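Local coordinates for mariner Mos1 transposase (Drosophila mauritiana, PDB 4MDB), which cuts the mariner transposon Mos1 out of one DNA site and pastes it into another, using divalent metal ions in its RNase H-like catalytic domain, at residues P152-A155 with Y156-D159. The protein carries 1 engineered substitution. Sequence-based numbering, arbitrary orientation.
With RLT (N-(4-fluorobenzyl)-5-hydroxy-1-methyl-2-(1-methyl-1-{[(5-methyl-1,3,4-oxadiazol-2-yl)carbonyl]amino}ethyl)-6-oxo-1,6-di hydropyrimidine-4-carboxamide), chain B.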
loop_
_atom_site.group_PDB
_atom_site.type_symbol
_atom_site.label_atom_id
_atom_site.label_comp_id
_atom_site.label_asym_id
_atom_site.label_seq_id
_atom_site.Cartn_x
_atom_site.Cartn_y
_atom_site.Cartn_z
ATOM N N PRO A 152 -11.746 4.271 1.679
ATOM C CA PRO A 152 -11.489 5.190 2.765
ATOM C C PRO A 152 -10.331 4.684 3.609
ATOM O O PRO A 152 -10.163 3.484 3.732
ATOM C CB PRO A 152 -12.760 5.128 3.597
ATOM C CG PRO A 152 -13.521 4.028 3.130
ATOM C CD PRO A 152 -13.062 3.649 1.737
ATOM N N HIS A 153 -9.542 5.603 4.083
ATOM C CA HIS A 153 -8.437 5.289 4.946
ATOM C C HIS A 153 -8.257 6.461 5.850
ATOM O O HIS A 153 -8.088 7.569 5.404
ATOM C CB HIS A 153 -7.173 5.046 4.154
ATOM C CG HIS A 153 -6.042 4.512 4.960
ATOM N ND1 HIS A 153 -6.001 3.222 5.399
ATOM C CD2 HIS A 153 -4.894 5.083 5.383
ATOM C CE1 HIS A 153 -4.910 3.021 6.101
ATOM N NE2 HIS A 153 -4.202 4.138 6.077
ATOM N N ALA A 154 -8.272 6.170 7.141
ATOM C CA ALA A 154 -8.001 7.157 8.182
ATOM C C ALA A 154 -6.546 7.540 8.351
ATOM O O ALA A 154 -5.620 6.727 8.316
ATOM C CB ALA A 154 -8.532 6.609 9.498
ATOM N N ALA A 155 -6.329 8.807 8.652
ATOM C CA ALA A 155 -5.029 9.285 9.113
ATOM C C ALA A 155 -4.377 8.514 10.282
ATOM O O ALA A 155 -5.090 7.951 11.123
ATOM C CB ALA A 155 -5.201 10.759 9.433
ATOM N N TYR A 156 -3.050 8.455 10.302
ATOM C CA TYR A 156 -2.251 7.795 11.306
ATOM C C TYR A 156 -2.670 6.343 11.490
ATOM O O TYR A 156 -2.676 5.837 12.617
ATOM C CB TYR A 156 -2.345 8.537 12.660
ATOM C CG TYR A 156 -1.642 9.852 12.627
ATOM C CD1 TYR A 156 -0.276 9.926 12.894
ATOM C CD2 TYR A 156 -2.323 11.008 12.301
ATOM C CE1 TYR A 156 0.386 11.149 12.852
ATOM C CE2 TYR A 156 -1.680 12.231 12.257
ATOM C CZ TYR A 156 -0.330 12.296 12.528
ATOM O OH TYR A 156 0.308 13.510 12.474
ATOM N N SER A 157 -2.981 5.643 10.373
ATOM C CA SER A 157 -3.431 4.252 10.507
ATOM C C SER A 157 -2.556 3.221 9.742
ATOM O O SER A 157 -3.040 2.472 8.948
ATOM C CB SER A 157 -4.861 4.180 10.082
ATOM O OG SER A 157 -5.745 5.023 10.889
ATOM N N PRO A 158 -1.244 3.218 9.967
ATOM C CA PRO A 158 -0.467 2.139 9.306
ATOM C C PRO A 158 -0.774 0.743 9.794
ATOM O O PRO A 158 -0.551 -0.222 9.083
ATOM C CB PRO A 158 0.968 2.538 9.622
ATOM C CG PRO A 158 0.869 3.244 10.944
ATOM C CD PRO A 158 -0.372 4.055 10.844
ATOM N N ASP A 159 -1.413 0.613 10.969
ATOM C CA ASP A 159 -1.904 -0.604 11.450
ATOM C C ASP A 159 -3.064 -1.144 10.664
ATOM O O ASP A 159 -3.515 -2.276 10.914
ATOM C CB ASP A 159 -2.311 -0.474 12.948
ATOM C CG ASP A 159 -3.331 0.588 13.234
ATOM O OD1 ASP A 159 -3.487 1.577 12.498
ATOM O OD2 ASP A 159 -3.950 0.411 14.315
HETATM C CAA RLT B . -1.969 11.973 8.929
HETATM C CAB RLT B . 4.463 4.760 9.741
HETATM C CAC RLT B . 3.041 7.006 11.253
HETATM C CAD RLT B . 5.394 7.975 10.210
HETATM O OAE RLT B . 2.552 7.924 4.597
HETATM O OAF RLT B . 0.941 8.341 9.554
HETATM O OAG RLT B . 4.056 3.917 7.438
HETATM O OAH RLT B . 3.121 5.263 5.330
HETATM F FAI RLT B . -2.766 12.409 6.386
HETATM C CAJ RLT B . -1.242 10.655 5.811
HETATM C CAK RLT B . -0.431 12.884 6.096
HETATM C CAL RLT B . 0.069 10.219 5.530
HETATM C CAM RLT B . 0.875 12.460 5.817
HETATM C CAN RLT B . 2.575 10.711 5.257
HETATM N NAO RLT B . 0.560 12.712 9.263
HETATM N NAP RLT B . 1.697 11.894 9.498
HETATM N NAQ RLT B . 3.243 7.946 7.973
HETATM N NAR RLT B . 2.848 9.587 6.162
HETATM N NAS RLT B . 3.094 9.143 9.992
HETATM O OAT RLT B . -0.134 10.571 9.296
HETATM C CAU RLT B . 2.701 8.300 5.728
HETATM C CAV RLT B . 1.774 9.256 9.675
HETATM C CAW RLT B . -0.492 11.859 9.156
HETATM C CAX RLT B . -1.498 11.999 6.099
HETATM C CAY RLT B . 1.149 11.133 5.526
HETATM C CAZ RLT B . 3.339 5.973 6.445
HETATM C CBA RLT B . 1.221 10.621 9.482
HETATM C CBB RLT B . 3.038 7.364 6.729
HETATM C CBC RLT B . 3.673 7.184 9.012
HETATM C CBD RLT B . 3.760 5.147 7.549
HETATM N NBE RLT B . 3.956 5.792 8.783
HETATM C CBF RLT B . 3.852 7.982 10.403
#
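Ser157 folds back on the two residues that precede Tyr156, and its hydroxyl settles beside two carbonyls at once: OG lies 3.0 Å from Ala155 O and 3.1 Å from Ala154 O. The hydroxyl has a single proton, and the geometry leaves open whether Ala155 O receives it. A chi1 of -60° sets OG beside the backbone N and turns it back over the bend, where it also meets Ala154 CB at 3.5 Å. The imidazole of His153 meets the same serine through its CE1-NE2 edge, with CE1 3.5 Å from Ser157 O, near the ring plane. The bend turns at Tyr156, whose phi and psi of 54° and 40° place it in the left-handed helical region. Its side chain points away from the preceding residues and meets raltegravir, the drug's oxadiazole lying over one ring face with OAT 3.4 Å above the plane near its centre. Ala155 adds its methyl, CB being 3.5 Å from RLT CAA. In this RNase H-like fold the loop joins edge strand 149-150 to helix 162-175, which carries the metal ligand Asp164; His153 also touches Asp129, another magnesium ligand. Further out, Asn130 ND2 hydrogen-bonds to His153 O and Tyr223 OH to Tyr156 O, while His2 stacks with the Tyr156 ring. From helix 6-25, Arg12 makes a salt bridge to Asp159 and a weak hydrogen bond to Ser157 OG.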